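Local atomic coordinates of putative nuclease YbcO (Escherichia coli K-12, PDB entry 3G27), a protein that binds zinc and probably acts as a nuclease, cleaving nucleic acids. Residues A[58-61]-A[66-69]. Residues are numbered along the deposited sequence; the frame is centred on the assembly and turned at random.
With EDO (1,2-ethanediol), chain D.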
loop_
_atom_site.group_PDB
_atom_site.type_symbol
_atom_site.label_atom_id
_atom_site.label_comp_id
_atom_site.label_asym_id
_atom_site.label_seq_id
_atom_site.Cartn_x
_atom_site.Cartn_y
_atom_site.Cartn_z
ATOM N N HIS A 58 -12.103 9.216 -2.629
ATOM C CA HIS A 58 -12.504 8.023 -3.330
ATOM C C HIS A 58 -12.629 8.297 -4.832
ATOM O O HIS A 58 -12.080 7.573 -5.640
ATOM C CB HIS A 58 -13.830 7.575 -2.751
ATOM C CG HIS A 58 -14.317 6.272 -3.266
ATOM N ND1 HIS A 58 -15.634 5.888 -3.151
ATOM C CD2 HIS A 58 -13.666 5.245 -3.868
ATOM C CE1 HIS A 58 -15.769 4.672 -3.664
ATOM N NE2 HIS A 58 -14.594 4.266 -4.108
ATOM N N ASP A 59 -13.350 9.346 -5.215
ATOM C CA ASP A 59 -13.516 9.675 -6.635
ATOM C C ASP A 59 -12.179 9.961 -7.315
ATOM O O ASP A 59 -11.957 9.556 -8.434
ATOM C CB ASP A 59 -14.456 10.835 -6.801
ATOM C CG ASP A 59 -15.896 10.495 -6.413
ATOM O OD1 ASP A 59 -16.219 9.297 -6.352
ATOM O OD2 ASP A 59 -16.724 11.429 -6.191
ATOM N N GLU A 60 -11.271 10.592 -6.600
ATOM C CA GLU A 60 -9.922 10.915 -7.123
ATOM C C GLU A 60 -9.034 9.705 -7.259
ATOM O O GLU A 60 -8.360 9.550 -8.277
ATOM C CB GLU A 60 -9.231 11.941 -6.249
ATOM C CG GLU A 60 -7.857 12.464 -6.773
ATOM C CD GLU A 60 -7.949 13.413 -7.960
ATOM O OE1 GLU A 60 -9.015 14.031 -8.194
ATOM O OE2 GLU A 60 -6.931 13.543 -8.667
ATOM N N ILE A 61 -9.012 8.839 -6.254
ATOM C CA ILE A 61 -8.146 7.668 -6.340
ATOM C C ILE A 61 -8.644 6.712 -7.432
ATOM O O ILE A 61 -7.843 6.017 -8.040
ATOM C CB ILE A 61 -7.900 6.944 -4.960
ATOM C CG1 ILE A 61 -9.163 6.232 -4.431
ATOM C CG2 ILE A 61 -7.289 7.906 -3.951
ATOM C CD1 ILE A 61 -8.923 5.338 -3.148
ATOM N N HIS A 66 -9.606 13.948 -11.630
ATOM C CA HIS A 66 -8.168 13.957 -11.793
ATOM C C HIS A 66 -7.591 15.323 -11.387
ATOM O O HIS A 66 -6.815 15.938 -12.119
ATOM C CB HIS A 66 -7.809 13.576 -13.228
ATOM C CG HIS A 66 -8.604 14.323 -14.248
ATOM N ND1 HIS A 66 -9.845 13.900 -14.670
ATOM C CD2 HIS A 66 -8.359 15.486 -14.896
ATOM C CE1 HIS A 66 -10.329 14.765 -15.540
ATOM N NE2 HIS A 66 -9.448 15.740 -15.695
ATOM N N PHE A 67 -7.966 15.777 -10.196
ATOM C CA PHE A 67 -7.455 17.028 -9.664
ATOM C C PHE A 67 -5.963 16.978 -9.452
ATOM O O PHE A 67 -5.295 17.968 -9.632
ATOM C CB PHE A 67 -8.137 17.367 -8.341
ATOM C CG PHE A 67 -9.577 17.706 -8.482
ATOM C CD1 PHE A 67 -9.965 18.830 -9.205
ATOM C CD2 PHE A 67 -10.529 16.950 -7.857
ATOM C CE1 PHE A 67 -11.289 19.178 -9.349
ATOM C CE2 PHE A 67 -11.890 17.272 -7.994
ATOM C CZ PHE A 67 -12.267 18.393 -8.745
ATOM N N VAL A 68 -5.432 15.832 -9.049
ATOM C CA VAL A 68 -4.006 15.699 -8.890
ATOM C C VAL A 68 -3.435 14.638 -9.827
ATOM O O VAL A 68 -4.157 13.828 -10.419
ATOM C CB VAL A 68 -3.611 15.363 -7.420
ATOM C CG1 VAL A 68 -4.293 16.342 -6.444
ATOM C CG2 VAL A 68 -3.949 13.925 -7.069
ATOM N N ASP A 69 -2.119 14.696 -9.954
ATOM C CA ASP A 69 -1.310 13.714 -10.656
ATOM C C ASP A 69 -1.638 12.253 -10.229
ATOM O O ASP A 69 -1.815 11.979 -9.063
ATOM C CB ASP A 69 0.145 14.150 -10.392
ATOM C CG ASP A 69 1.167 13.158 -10.836
ATOM O OD1 ASP A 69 1.840 13.423 -11.860
ATOM O OD2 ASP A 69 1.342 12.145 -10.111
HETATM C C1 EDO D . -11.460 18.417 -13.329
HETATM O O1 EDO D . -10.082 18.619 -12.951
HETATM C C2 EDO D . -12.123 17.311 -12.505
HETATM O O2 EDO D . -11.355 16.110 -12.470
#
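Glu60, on the short helix 55-61, which begins just after Cys54 of the four-cysteine zinc site and carries its ligand Cys57, turns its carboxylate onto the backbone of Phe67 and Val68 in the loop leading to helix 70-90. With CG anti to the backbone N (chi1 -174°) and a bend at chi2, the chain carries both oxygens to successive amides. Phe67 N donates to Glu60 OE1 (2.9 Å), which receives it on its syn lone pair. The bond from Val68 N to Glu60 OE2 is 2.8 Å long and nearly straight (172°), yet it arrives 45° out of the carboxylate plane. Each oxygen has a further partner: Thr65 OG1 bonds OE1, and Arg63 forms a salt bridge with OE2, so two backbone amides, a hydroxyl and a guanidinium all bind this buried group, which probably favours its ionised form. Arg63 also bonds Val68 O. The Phe67 ring plane is tilted only modestly from that of the carboxylate, and its CD2 comes within 3.3 Å of Glu60 OE1. A 1,2-ethanediol, probably from the crystallisation liquor, puts C2 over one face of the ring, on the same side as OE1; the diol O2 accepts a hydrogen bond from His66 N and lies over the centre of the imidazole. Val68 CG2 rests 3.4 Å from Glu60 OE2.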